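Local structure of putative fusidic acid resistance protein (Staphylococcus aureus, 2YB5) at residues M4-V9 and Y83-E88; Q21-Y26 and L68-A73; G156-C161 and D188-D193. The protein mediates resistance to the antibiotic fusidic acid by promoting clearance of the ribosome, probably through binding elongation factor G. All coordinates share one frame; numbering follows the deposited sequence.

Interaction 1: residues M4-V9 and Y83-E88; sequences MNKIEV and YIQDFE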
ATOM      1  N   MET A   4       0.945  -7.473 -16.400  1.00 50.11           N
ATOM      2  CA  MET A   4       0.207  -8.061 -17.558  1.00 49.75           C
ATOM      3  C   MET A   4      -0.653  -9.241 -17.093  1.00 47.99           C
ATOM      4  O   MET A   4      -1.877  -9.239 -17.285  1.00 48.54           O
ATOM      5  CB  MET A   4       1.172  -8.476 -18.688  1.00 50.64           C
ATOM      6  CG  MET A   4       2.593  -8.861 -18.262  1.00 52.96           C
ATOM      7  SD  MET A   4       2.754 -10.489 -17.482  1.00 60.15           S
ATOM      8  CE  MET A   4       4.450 -10.894 -17.944  1.00 58.18           C
ATOM      9  N   ASN A   5      -0.009 -10.237 -16.488  1.00 91.06           N
ATOM     10  CA  ASN A   5      -0.706 -11.327 -15.804  1.00 88.32           C
ATOM     11  C   ASN A   5      -0.371 -11.261 -14.304  1.00 82.15           C
ATOM     12  O   ASN A   5      -0.251 -12.286 -13.637  1.00 82.50           O
ATOM     13  CB  ASN A   5      -0.300 -12.675 -16.417  1.00 92.59           C
ATOM     14  CG  ASN A   5      -1.375 -13.753 -16.275  1.00 94.61           C
ATOM     15  OD1 ASN A   5      -2.580 -13.486 -16.362  1.00 94.98           O
ATOM     16  ND2 ASN A   5      -0.931 -14.994 -16.086  1.00 97.73           N
ATOM     17  N   LYS A   6      -0.219 -10.045 -13.786  1.00 76.11           N
ATOM     18  CA  LYS A   6       0.023  -9.827 -12.356  1.00 70.72           C
ATOM     19  C   LYS A   6      -0.608  -8.524 -11.869  1.00 65.70           C
ATOM     20  O   LYS A   6      -1.007  -7.682 -12.668  1.00 65.85           O
ATOM     21  CB  LYS A   6       1.522  -9.863 -12.025  1.00 70.74           C
ATOM     22  CG  LYS A   6       2.451  -9.515 -13.151  1.00 73.09           C
ATOM     23  CD  LYS A   6       3.892  -9.502 -12.662  1.00 74.32           C
ATOM     24  CE  LYS A   6       4.435 -10.909 -12.382  1.00 76.87           C
ATOM     25  NZ  LYS A   6       5.901 -10.853 -12.087  1.00 77.07           N
ATOM     26  N   ILE A   7      -0.696  -8.372 -10.553  1.00 60.74           N
ATOM     27  CA  ILE A   7      -1.445  -7.266  -9.947  1.00 56.96           C
ATOM     28  C   ILE A   7      -0.547  -6.350  -9.137  1.00 53.96           C
ATOM     29  O   ILE A   7       0.545  -6.732  -8.727  1.00 53.54           O
ATOM     30  CB  ILE A   7      -2.594  -7.782  -9.029  1.00 55.57           C
ATOM     31  CG1 ILE A   7      -2.053  -8.677  -7.906  1.00 54.71           C
ATOM     32  CG2 ILE A   7      -3.630  -8.535  -9.852  1.00 57.48           C
ATOM     33  CD1 ILE A   7      -2.981  -8.796  -6.725  1.00 53.50           C
ATOM     34  N   GLU A   8      -1.031  -5.140  -8.884  1.00 51.59           N
ATOM     35  CA  GLU A   8      -0.286  -4.177  -8.081  1.00 49.30           C
ATOM     36  C   GLU A   8      -0.293  -4.578  -6.607  1.00 46.31           C
ATOM     37  O   GLU A   8      -1.191  -5.287  -6.144  1.00 45.40           O
ATOM     38  CB  GLU A   8      -0.865  -2.776  -8.267  1.00 50.12           C
ATOM     39  CG  GLU A   8      -0.853  -2.280  -9.720  1.00 54.11           C
ATOM     40  CD  GLU A   8       0.537  -2.262 -10.339  1.00 57.84           C
ATOM     41  OE1 GLU A   8       1.522  -1.968  -9.619  1.00 58.91           O
ATOM     42  OE2 GLU A   8       0.649  -2.533 -11.556  1.00 62.66           O
ATOM     43  N   VAL A   9       0.740  -4.157  -5.889  1.00 44.28           N
ATOM     44  CA  VAL A   9       0.856  -4.404  -4.451  1.00 42.51           C
ATOM     45  C   VAL A   9      -0.383  -3.905  -3.689  1.00 41.31           C
ATOM     46  O   VAL A   9      -0.894  -4.595  -2.796  1.00 39.75           O
ATOM     47  CB  VAL A   9       2.144  -3.730  -3.875  1.00 42.52           C
ATOM     48  CG1 VAL A   9       2.105  -3.661  -2.362  1.00 41.28           C
ATOM     49  CG2 VAL A   9       3.397  -4.478  -4.345  1.00 43.43           C
ATOM     50  N   TYR A  83       1.887 -13.695  -7.907  1.00 67.34           N
ATOM     51  CA  TYR A  83       1.245 -12.874  -8.941  1.00 65.71           C
ATOM     52  C   TYR A  83       1.408 -11.361  -8.718  1.00 61.64           C
ATOM     53  O   TYR A  83       0.844 -10.575  -9.475  1.00 61.22           O
ATOM     54  CB  TYR A  83      -0.253 -13.218  -9.060  1.00 66.17           C
ATOM     55  CG  TYR A  83      -0.575 -14.658  -9.450  1.00 70.30           C
ATOM     56  CD1 TYR A  83       0.264 -15.390 -10.290  1.00 75.59           C
ATOM     57  CD2 TYR A  83      -1.742 -15.273  -9.000  1.00 72.02           C
ATOM     58  CE1 TYR A  83      -0.042 -16.702 -10.648  1.00 80.18           C
ATOM     59  CE2 TYR A  83      -2.057 -16.586  -9.358  1.00 75.74           C
ATOM     60  CZ  TYR A  83      -1.201 -17.292 -10.182  1.00 80.00           C
ATOM     61  OH  TYR A  83      -1.501 -18.591 -10.541  1.00 86.50           O
ATOM     62  N   ILE A  84       2.161 -10.950  -7.694  1.00 58.74           N
ATOM     63  CA  ILE A  84       2.337  -9.525  -7.385  1.00 55.25           C
ATOM     64  C   ILE A  84       3.429  -8.892  -8.246  1.00 54.89           C
ATOM     65  O   ILE A  84       4.574  -9.352  -8.244  1.00 55.76           O
ATOM     66  CB  ILE A  84       2.736  -9.289  -5.907  1.00 53.89           C
ATOM     67  CG1 ILE A  84       1.679  -9.841  -4.950  1.00 53.57           C
ATOM     68  CG2 ILE A  84       2.958  -7.806  -5.645  1.00 52.12           C
ATOM     69  CD1 ILE A  84       2.069  -9.735  -3.474  1.00 52.24           C
ATOM     70  N   GLN A  85       3.069  -7.819  -8.950  1.00 53.16           N
ATOM     71  CA  GLN A  85       4.031  -6.986  -9.683  1.00 53.10           C
ATOM     72  C   GLN A  85       4.923  -6.211  -8.713  1.00 50.31           C
ATOM     73  O   GLN A  85       4.450  -5.304  -8.016  1.00 48.93           O
ATOM     74  CB  GLN A  85       3.274  -6.002 -10.586  1.00 53.70           C
ATOM     75  CG  GLN A  85       4.137  -5.043 -11.390  1.00 55.22           C
ATOM     76  CD  GLN A  85       4.860  -5.712 -12.537  1.00 59.42           C
ATOM     77  OE1 GLN A  85       6.075  -5.573 -12.672  1.00 62.41           O
ATOM     78  NE2 GLN A  85       4.123  -6.436 -13.377  1.00 61.33           N
ATOM     79  N   ASP A  86       6.207  -6.557  -8.672  1.00 50.52           N
ATOM     80  CA  ASP A  86       7.157  -5.891  -7.772  1.00 48.20           C
ATOM     81  C   ASP A  86       7.291  -4.401  -8.057  1.00 45.08           C
ATOM     82  O   ASP A  86       7.168  -3.943  -9.193  1.00 44.00           O
ATOM     83  CB  ASP A  86       8.555  -6.511  -7.874  1.00 49.08           C
ATOM     84  CG  ASP A  86       8.615  -7.900  -7.312  1.00 51.10           C
ATOM     85  OD1 ASP A  86       8.164  -8.833  -8.003  1.00 55.08           O
ATOM     86  OD2 ASP A  86       9.131  -8.057  -6.188  1.00 52.94           O
ATOM     87  N   PHE A  87       7.546  -3.654  -6.991  1.00 43.03           N
ATOM     88  CA  PHE A  87       7.875  -2.243  -7.090  1.00 40.40           C
ATOM     89  C   PHE A  87       9.280  -2.136  -7.676  1.00 39.67           C
ATOM     90  O   PHE A  87      10.202  -2.767  -7.175  1.00 39.19           O
ATOM     91  CB  PHE A  87       7.836  -1.621  -5.698  1.00 39.34           C
ATOM     92  CG  PHE A  87       8.070  -0.147  -5.681  1.00 37.75           C
ATOM     93  CD1 PHE A  87       7.010   0.731  -5.799  1.00 37.51           C
ATOM     94  CD2 PHE A  87       9.355   0.366  -5.540  1.00 37.53           C
ATOM     95  CE1 PHE A  87       7.209   2.101  -5.766  1.00 36.45           C
ATOM     96  CE2 PHE A  87       9.570   1.726  -5.518  1.00 36.22           C
ATOM     97  CZ  PHE A  87       8.492   2.600  -5.630  1.00 36.71           C
ATOM     98  N   GLU A  88       9.421  -1.359  -8.746  1.00 39.31           N
ATOM     99  CA  GLU A  88      10.734  -1.049  -9.326  1.00 39.33           C
ATOM    100  C   GLU A  88      11.315   0.173  -8.627  1.00 37.29           C
ATOM    101  O   GLU A  88      10.662   1.221  -8.532  1.00 37.31           O
ATOM    102  CB  GLU A  88      10.625  -0.807 -10.831  1.00 40.21           C
ATOM    103  CG  GLU A  88      10.074  -2.027 -11.572  1.00 43.76           C
ATOM    104  CD  GLU A  88       9.992  -1.840 -13.073  1.00 47.79           C
ATOM    105  OE1 GLU A  88      10.295  -0.728 -13.569  1.00 51.10           O
ATOM    106  OE2 GLU A  88       9.619  -2.815 -13.759  1.00 50.79           O
TER
HETATM  107  O   HOH W   1       7.243  -8.478 -10.400  1.00 60.76           O
HETATM  108  O   HOH W   2       2.982  -3.246  -7.551  1.00 47.52           O
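The side-chain amide of Gln85 is the flat group that meets Lys6. The lysine chain crosses it at about a right angle and sets its CD over one face of the amide, above the nitrogen end, with Lys6 CD 3.2 Å from Gln85 NE2. Gln85 CG stands anti to the backbone N, and the bend at chi2 (73°) then places CD of the amide. Gln85 CB rests against the carbonyl oxygen of Ile7. That oxygen is the firm point of the contact: Gln85 N donates to Ile7 O at 2.8 Å, a fairly straight bond (163°). Ile7 N is also placed to donate to Tyr83 O, though the position of this oxygen is less certain. Among the apolar side chains, Val9 CG2 and Ile84 CG2 touch at 3.6 Å, while Ile7 and Ile84 both reach Phe12. Two waters complete the seam. One accepts from Lys6 NZ and Asp86 N and donates to Asp86 OD1; the other joins Glu8 OE1 and Val9 N to Gln85 O, the last at 2.6 Å. Asp86 is further held by a salt bridge to Lys116. The pattern, with Ile7 bonded to the residues flanking Ile84, is that of a single parallel beta bridge, here joining the lead-in to helix 9-27 with the loop that follows helix 70-80.

Interaction 2: residues Q21-Y26 and L68-A73; sequences QLIKLY and LTKKKA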
ATOM      1  N   GLN A  21     -12.470  -9.863   5.702  1.00 57.17           N
ATOM      2  CA  GLN A  21     -13.873  -9.493   5.822  1.00 57.87           C
ATOM      3  C   GLN A  21     -14.753 -10.740   5.709  1.00 58.76           C
ATOM      4  O   GLN A  21     -15.721 -10.863   6.434  1.00 59.90           O
ATOM      5  CB  GLN A  21     -14.274  -8.441   4.782  1.00 56.11           C
ATOM      6  CG  GLN A  21     -15.629  -7.745   5.078  1.00 58.33           C
ATOM      7  CD  GLN A  21     -15.535  -6.597   6.093  1.00 61.24           C
ATOM      8  OE1 GLN A  21     -14.510  -6.398   6.739  1.00 65.47           O
ATOM      9  NE2 GLN A  21     -16.609  -5.832   6.217  1.00 63.00           N
ATOM     10  N   LEU A  22     -14.393 -11.655   4.808  1.00 58.57           N
ATOM     11  CA  LEU A  22     -15.065 -12.945   4.684  1.00 60.43           C
ATOM     12  C   LEU A  22     -15.030 -13.722   5.994  1.00 63.79           C
ATOM     13  O   LEU A  22     -16.014 -14.362   6.365  1.00 65.31           O
ATOM     14  CB  LEU A  22     -14.430 -13.800   3.579  1.00 60.40           C
ATOM     15  CG  LEU A  22     -15.061 -13.760   2.189  1.00 59.24           C
ATOM     16  CD1 LEU A  22     -14.307 -14.716   1.256  1.00 61.66           C
ATOM     17  CD2 LEU A  22     -16.530 -14.132   2.252  1.00 58.94           C
ATOM     18  N   ILE A  23     -13.892 -13.667   6.681  1.00 65.24           N
ATOM     19  CA  ILE A  23     -13.747 -14.316   7.980  1.00 69.05           C
ATOM     20  C   ILE A  23     -14.657 -13.690   9.048  1.00 70.57           C
ATOM     21  O   ILE A  23     -15.169 -14.397   9.915  1.00 73.50           O
ATOM     22  CB  ILE A  23     -12.281 -14.307   8.442  1.00 70.13           C
ATOM     23  CG1 ILE A  23     -11.461 -15.264   7.568  1.00 70.28           C
ATOM     24  CG2 ILE A  23     -12.174 -14.716   9.905  1.00 74.38           C
ATOM     25  CD1 ILE A  23      -9.953 -15.179   7.791  1.00 70.59           C
ATOM     26  N   LYS A  24     -14.856 -12.374   8.989  1.00 69.08           N
ATOM     27  CA  LYS A  24     -15.817 -11.708   9.880  1.00 70.80           C
ATOM     28  C   LYS A  24     -17.215 -12.281   9.654  1.00 70.89           C
ATOM     29  O   LYS A  24     -17.893 -12.661  10.605  1.00 73.98           O
ATOM     30  CB  LYS A  24     -15.837 -10.189   9.663  1.00 69.08           C
ATOM     31  CG  LYS A  24     -14.663  -9.429  10.278  1.00 70.55           C
ATOM     32  CD  LYS A  24     -14.670  -7.977   9.808  1.00 69.53           C
ATOM     33  CE  LYS A  24     -13.850  -7.068  10.703  1.00 72.41           C
ATOM     34  NZ  LYS A  24     -13.746  -5.680  10.141  1.00 71.21           N
ATOM     35  N   LEU A  25     -17.631 -12.354   8.391  1.00 68.06           N
ATOM     36  CA  LEU A  25     -18.915 -12.968   8.039  1.00 68.31           C
ATOM     37  C   LEU A  25     -19.012 -14.406   8.545  1.00 71.03           C
ATOM     38  O   LEU A  25     -20.005 -14.776   9.157  1.00 72.97           O
ATOM     39  CB  LEU A  25     -19.162 -12.924   6.525  1.00 65.64           C
ATOM     40  CG  LEU A  25     -19.937 -11.717   5.980  1.00 64.35           C
ATOM     41  CD1 LEU A  25     -19.406 -10.404   6.513  1.00 64.86           C
ATOM     42  CD2 LEU A  25     -19.912 -11.723   4.458  1.00 62.62           C
ATOM     43  N   TYR A  26     -17.983 -15.210   8.295  1.00 71.57           N
ATOM     44  CA  TYR A  26     -17.971 -16.590   8.774  1.00 75.04           C
ATOM     45  C   TYR A  26     -18.022 -16.658  10.302  1.00 78.96           C
ATOM     46  O   TYR A  26     -18.599 -17.596  10.853  1.00 82.33           O
ATOM     47  CB  TYR A  26     -16.748 -17.358   8.257  1.00 75.58           C
ATOM     48  CG  TYR A  26     -16.634 -17.494   6.746  1.00 72.31           C
ATOM     49  CD1 TYR A  26     -17.758 -17.515   5.921  1.00 70.39           C
ATOM     50  CD2 TYR A  26     -15.391 -17.641   6.147  1.00 71.67           C
ATOM     51  CE1 TYR A  26     -17.636 -17.649   4.540  1.00 68.18           C
ATOM     52  CE2 TYR A  26     -15.260 -17.778   4.774  1.00 69.47           C
ATOM     53  CZ  TYR A  26     -16.379 -17.780   3.976  1.00 67.56           C
ATOM     54  OH  TYR A  26     -16.231 -17.924   2.614  1.00 65.08           O
ATOM     55  N   LEU A  68     -12.974 -21.739   7.003  1.00 98.57           N
ATOM     56  CA  LEU A  68     -11.704 -21.077   6.737  1.00 97.16           C
ATOM     57  C   LEU A  68     -11.294 -20.294   7.980  1.00 98.19           C
ATOM     58  O   LEU A  68     -12.145 -19.824   8.736  1.00 98.24           O
ATOM     59  CB  LEU A  68     -11.823 -20.140   5.527  1.00 91.92           C
ATOM     60  CG  LEU A  68     -10.542 -19.465   5.019  1.00 89.49           C
ATOM     61  CD1 LEU A  68      -9.534 -20.501   4.567  1.00 92.24           C
ATOM     62  CD2 LEU A  68     -10.862 -18.500   3.884  1.00 84.38           C
ATOM     63  N   THR A  69      -9.989 -20.180   8.193  1.00 99.90           N
ATOM     64  CA  THR A  69      -9.446 -19.418   9.313  1.00101.21           C
ATOM     65  C   THR A  69      -8.163 -18.710   8.868  1.00 99.47           C
ATOM     66  O   THR A  69      -7.752 -18.841   7.713  1.00 97.56           O
ATOM     67  CB  THR A  69      -9.179 -20.334  10.523  1.00107.37           C
ATOM     68  OG1 THR A  69      -8.770 -19.548  11.650  1.00108.25           O
ATOM     69  CG2 THR A  69      -8.107 -21.364  10.191  1.00110.79           C
ATOM     70  N   LYS A  70      -7.536 -17.967   9.781  1.00100.79           N
ATOM     71  CA  LYS A  70      -6.348 -17.166   9.448  1.00 99.18           C
ATOM     72  C   LYS A  70      -5.288 -18.015   8.749  1.00100.81           C
ATOM     73  O   LYS A  70      -4.939 -17.756   7.597  1.00 97.75           O
ATOM     74  CB  LYS A  70      -5.736 -16.510  10.700  1.00101.35           C
ATOM     75  CG  LYS A  70      -6.699 -15.683  11.560  1.00101.82           C
ATOM     76  CD  LYS A  70      -7.226 -14.448  10.850  1.00 97.28           C
ATOM     77  CE  LYS A  70      -8.206 -13.695  11.741  1.00 98.32           C
ATOM     78  NZ  LYS A  70      -8.450 -12.305  11.265  1.00 95.06           N
ATOM     79  N   LYS A  71      -4.806 -19.042   9.445  1.00106.27           N
ATOM     80  CA  LYS A  71      -3.705 -19.880   8.958  1.00108.99           C
ATOM     81  C   LYS A  71      -3.906 -20.352   7.521  1.00107.15           C
ATOM     82  O   LYS A  71      -3.044 -20.138   6.666  1.00105.39           O
ATOM     83  CB  LYS A  71      -3.521 -21.098   9.868  1.00115.87           C
ATOM     84  N   LYS A  72      -5.044 -20.996   7.267  1.00107.91           N
ATOM     85  CA  LYS A  72      -5.377 -21.493   5.930  1.00106.72           C
ATOM     86  C   LYS A  72      -5.436 -20.360   4.898  1.00100.91           C
ATOM     87  O   LYS A  72      -4.963 -20.512   3.768  1.00 99.98           O
ATOM     88  CB  LYS A  72      -6.710 -22.242   5.957  1.00108.32           C
ATOM     89  N   ALA A  73      -6.013 -19.230   5.296  1.00 97.49           N
ATOM     90  CA  ALA A  73      -6.095 -18.054   4.431  1.00 92.63           C
ATOM     91  C   ALA A  73      -4.707 -17.535   4.065  1.00 91.60           C
ATOM     92  O   ALA A  73      -4.430 -17.259   2.897  1.00 89.68           O
ATOM     93  CB  ALA A  73      -6.898 -16.954   5.111  1.00 90.24           C
TER
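Tyr26 N donates to Leu22 O at 2.9 Å, and the same carbonyl oxygen also lies over one face of the Tyr26 ring, offset toward the rim. This helical bond belongs to one side of the contact, whereas Tyr26 meets the other through carbon: its CE2 approaches Leu68 CB at 4.2 Å, with the ring presented obliquely. The hydroxyl at the end of that ring is bonded to the carbonyl oxygen of Ile63, which anchors the buried tyrosine from beyond the two segments. Ile23 carries the larger share of the contact. Its CG1 lies beside the backbone N, anti to the carbonyl carbon (chi1 -70°), and the extended chi2 (171°) carries CD1 outward as the probing atom. That methyl comes 4.1 Å from Thr69 C and sits near the aliphatic stem of Lys70, whose CD is 4.2 Å away. Ala73 CB, at 4.4 Å from Ile23 CD1, is the third neighbour, one turn into the helix whose first bond runs from Ala73 N to Thr69 O. The touching surfaces are thus apolar and modest in area, an example of packing in a helical bundle, where the flank of helix 9-27 meets the first turn of helix 70-80 and the residues Leu68 and Thr69 that lead into it.

Interaction 3: residues G156-C161 and D188-D193; sequences GFCKIC and DYICYD. With ZN (zinc ion), chain C.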
ATOM      1  N   GLY A 156      -3.011   8.941  15.264  1.00 52.55           N
ATOM      2  CA  GLY A 156      -4.094   9.516  14.469  1.00 51.44           C
ATOM      3  C   GLY A 156      -4.289   8.797  13.153  1.00 50.12           C
ATOM      4  O   GLY A 156      -3.698   7.739  12.925  1.00 50.58           O
ATOM      5  N   PHE A 157      -5.104   9.379  12.278  1.00 48.79           N
ATOM      6  CA  PHE A 157      -5.378   8.796  10.971  1.00 47.47           C
ATOM      7  C   PHE A 157      -4.343   9.293   9.994  1.00 45.04           C
ATOM      8  O   PHE A 157      -4.215  10.503   9.799  1.00 44.52           O
ATOM      9  CB  PHE A 157      -6.740   9.219  10.427  1.00 48.30           C
ATOM     10  CG  PHE A 157      -7.879   8.934  11.339  1.00 51.75           C
ATOM     11  CD1 PHE A 157      -8.245   7.629  11.624  1.00 54.53           C
ATOM     12  CD2 PHE A 157      -8.610   9.980  11.892  1.00 54.41           C
ATOM     13  CE1 PHE A 157      -9.312   7.366  12.457  1.00 56.94           C
ATOM     14  CE2 PHE A 157      -9.675   9.727  12.723  1.00 56.76           C
ATOM     15  CZ  PHE A 157     -10.031   8.411  13.010  1.00 57.82           C
ATOM     16  N   CYS A 158      -3.608   8.368   9.381  1.00 42.93           N
ATOM     17  CA  CYS A 158      -2.682   8.719   8.311  1.00 40.60           C
ATOM     18  C   CYS A 158      -3.486   9.183   7.109  1.00 40.00           C
ATOM     19  O   CYS A 158      -4.390   8.490   6.674  1.00 40.15           O
ATOM     20  CB  CYS A 158      -1.830   7.505   7.922  1.00 40.09           C
ATOM     21  SG  CYS A 158      -0.953   7.663   6.335  1.00 36.27           S
ATOM     22  N   LYS A 159      -3.153  10.334   6.542  1.00 39.24           N
ATOM     23  CA  LYS A 159      -3.912  10.796   5.382  1.00 39.59           C
ATOM     24  C   LYS A 159      -3.518  10.168   4.036  1.00 38.93           C
ATOM     25  O   LYS A 159      -4.046  10.568   3.001  1.00 39.05           O
ATOM     26  CB  LYS A 159      -3.909  12.321   5.318  1.00 39.70           C
ATOM     27  CG  LYS A 159      -4.567  12.959   6.553  1.00 42.09           C
ATOM     28  CD  LYS A 159      -6.056  12.614   6.700  1.00 43.73           C
ATOM     29  CE  LYS A 159      -6.637  13.197   7.987  1.00 45.94           C
ATOM     30  NZ  LYS A 159      -8.072  12.831   8.210  1.00 47.41           N
ATOM     31  N   ILE A 160      -2.625   9.174   4.043  1.00 38.39           N
ATOM     32  CA  ILE A 160      -2.379   8.375   2.849  1.00 37.90           C
ATOM     33  C   ILE A 160      -3.195   7.077   2.864  1.00 39.38           C
ATOM     34  O   ILE A 160      -3.972   6.825   1.953  1.00 40.01           O
ATOM     35  CB  ILE A 160      -0.895   8.072   2.675  1.00 37.24           C
ATOM     36  CG1 ILE A 160      -0.149   9.349   2.279  1.00 35.41           C
ATOM     37  CG2 ILE A 160      -0.680   6.986   1.606  1.00 36.56           C
ATOM     38  CD1 ILE A 160       1.319   9.261   2.449  1.00 34.10           C
ATOM     39  N   CYS A 161      -3.015   6.257   3.894  1.00 40.07           N
ATOM     40  CA  CYS A 161      -3.663   4.962   3.962  1.00 41.17           C
ATOM     41  C   CYS A 161      -4.998   5.029   4.702  1.00 42.98           C
ATOM     42  O   CYS A 161      -5.731   4.051   4.716  1.00 43.21           O
ATOM     43  CB  CYS A 161      -2.746   3.941   4.646  1.00 41.53           C
ATOM     44  SG  CYS A 161      -2.364   4.299   6.383  1.00 40.30           S
ATOM     45  N   ASP A 188       0.187  17.215   5.669  1.00 42.96           N
ATOM     46  CA  ASP A 188      -0.750  16.568   6.555  1.00 42.27           C
ATOM     47  C   ASP A 188      -0.063  15.488   7.368  1.00 40.70           C
ATOM     48  O   ASP A 188       1.111  15.186   7.153  1.00 40.16           O
ATOM     49  CB  ASP A 188      -1.933  15.984   5.771  1.00 42.28           C
ATOM     50  CG  ASP A 188      -3.254  16.127   6.519  1.00 43.96           C
ATOM     51  OD1 ASP A 188      -3.245  16.194   7.766  1.00 45.19           O
ATOM     52  OD2 ASP A 188      -4.312  16.152   5.857  1.00 47.14           O
ATOM     53  N   TYR A 189      -0.803  14.927   8.313  1.00 39.95           N
ATOM     54  CA  TYR A 189      -0.303  13.839   9.138  1.00 39.22           C
ATOM     55  C   TYR A 189      -0.328  12.512   8.373  1.00 37.56           C
ATOM     56  O   TYR A 189      -1.351  12.125   7.823  1.00 36.95           O
ATOM     57  CB  TYR A 189      -1.097  13.740  10.453  1.00 39.63           C
ATOM     58  CG  TYR A 189      -0.722  14.853  11.434  1.00 41.65           C
ATOM     59  CD1 TYR A 189      -1.322  16.110  11.362  1.00 41.86           C
ATOM     60  CD2 TYR A 189       0.251  14.653  12.412  1.00 42.59           C
ATOM     61  CE1 TYR A 189      -0.974  17.131  12.242  1.00 43.11           C
ATOM     62  CE2 TYR A 189       0.604  15.674  13.303  1.00 44.12           C
ATOM     63  CZ  TYR A 189      -0.011  16.906  13.207  1.00 44.17           C
ATOM     64  OH  TYR A 189       0.337  17.910  14.081  1.00 45.92           O
ATOM     65  N   ILE A 190       0.820  11.837   8.359  1.00 36.21           N
ATOM     66  CA  ILE A 190       0.972  10.542   7.720  1.00 35.36           C
ATOM     67  C   ILE A 190       1.781   9.587   8.604  1.00 35.41           C
ATOM     68  O   ILE A 190       2.426  10.012   9.569  1.00 35.46           O
ATOM     69  CB  ILE A 190       1.673  10.656   6.345  1.00 34.24           C
ATOM     70  CG1 ILE A 190       3.096  11.222   6.502  1.00 34.96           C
ATOM     71  CG2 ILE A 190       0.836  11.494   5.380  1.00 32.90           C
ATOM     72  CD1 ILE A 190       3.888  11.321   5.184  1.00 33.22           C
ATOM     73  N   CYS A 191       1.760   8.307   8.241  1.00 34.80           N
ATOM     74  CA  CYS A 191       2.509   7.283   8.955  1.00 35.01           C
ATOM     75  C   CYS A 191       3.980   7.686   8.989  1.00 35.30           C
ATOM     76  O   CYS A 191       4.570   7.986   7.957  1.00 34.21           O
ATOM     77  CB  CYS A 191       2.360   5.925   8.270  1.00 35.00           C
ATOM     78  SG  CYS A 191       0.659   5.165   8.219  1.00 34.07           S
ATOM     79  N   TYR A 192       4.568   7.723  10.180  1.00 36.69           N
ATOM     80  CA  TYR A 192       5.990   7.972  10.298  1.00 37.19           C
ATOM     81  C   TYR A 192       6.788   6.909   9.533  1.00 36.82           C
ATOM     82  O   TYR A 192       7.761   7.216   8.842  1.00 36.36           O
ATOM     83  CB  TYR A 192       6.425   7.953  11.758  1.00 38.88           C
ATOM     84  CG  TYR A 192       7.834   8.454  11.918  1.00 40.46           C
ATOM     85  CD1 TYR A 192       8.113   9.808  11.788  1.00 41.53           C
ATOM     86  CD2 TYR A 192       8.895   7.578  12.152  1.00 42.13           C
ATOM     87  CE1 TYR A 192       9.407  10.288  11.907  1.00 43.61           C
ATOM     88  CE2 TYR A 192      10.190   8.050  12.279  1.00 43.12           C
ATOM     89  CZ  TYR A 192      10.437   9.410  12.147  1.00 43.77           C
ATOM     90  OH  TYR A 192      11.703   9.922  12.278  1.00 48.55           O
ATOM     91  N   ASP A 193       6.354   5.662   9.686  1.00 37.04           N
ATOM     92  CA  ASP A 193       6.963   4.509   9.042  1.00 37.13           C
ATOM     93  C   ASP A 193       6.173   4.149   7.775  1.00 35.56           C
ATOM     94  O   ASP A 193       5.094   3.572   7.850  1.00 35.34           O
ATOM     95  CB  ASP A 193       6.969   3.337  10.035  1.00 38.88           C
ATOM     96  CG  ASP A 193       7.504   2.066   9.442  1.00 40.52           C
ATOM     97  OD1 ASP A 193       7.994   2.073   8.298  1.00 39.92           O
ATOM     98  OD2 ASP A 193       7.428   1.038  10.132  1.00 45.62           O
TER
HETATM   99 ZN    ZN C1213      -0.297   5.467   6.344  1.00 30.93          ZN
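Cys158 and Cys191 form the tight end of this contact, where both thiolates bind one zinc ion. Cys158 SG stands anti to its backbone N (chi1 165°), 2.3 Å from the zinc, and also accepts three N-H groups. Cys191 N reaches that sulfur from across the contact at 3.4 Å, while Ile160 N and Cys161 N reach it from the cysteine's own turn. Such N-H...S bonds would be expected to temper the charge on the sulfur. Cys161 SG, at 2.4 Å, and Cys191 SG, at 2.1 Å, supply further ligands, and Cys197 supplies the fourth. Alongside, Lys159 N donates to Tyr189 O at 2.8 Å, and the apolar flank closes where Ile160 CD1 meets Ile190 CG2 at 3.7 Å. The solvent side is looser. There the stem of Lys159 crosses Asp188 obliquely, its CG 3.3 Å from Asp188 OD2, but Lys159 NZ ends 5.5 Å from that oxygen, too far for a salt bridge. The turn is consistent with the zinc knuckle of a treble clef: it abuts edge strand 186-191, whose other flank pairs with strand 167-172, while helix 194-200 brings Cys197 and helix 204-214 covers Ile160 and Ile190 with Phe210.

In the fold
From the N terminus, the chain passes through residues 4-9 directly into helix 9-27, which carries the first half of interaction 2. It then runs through helices 35-50 and 59-63 before residues 68-73 close that inner loop. Only after helix 70-80 do residues 83-88 close interaction 1, so the smaller loop is enclosed by the larger. Interaction 2 joins helix 9-27 to the start of helix 70-80, and interaction 1 joins the lead-in of the first to the loop after the second, with centres 24 Å apart. Interaction 3 follows in series in the treble-clef zinc-finger region, where it joins the 156-161 turn to strand 186-191; the chain between holds strands and no helix.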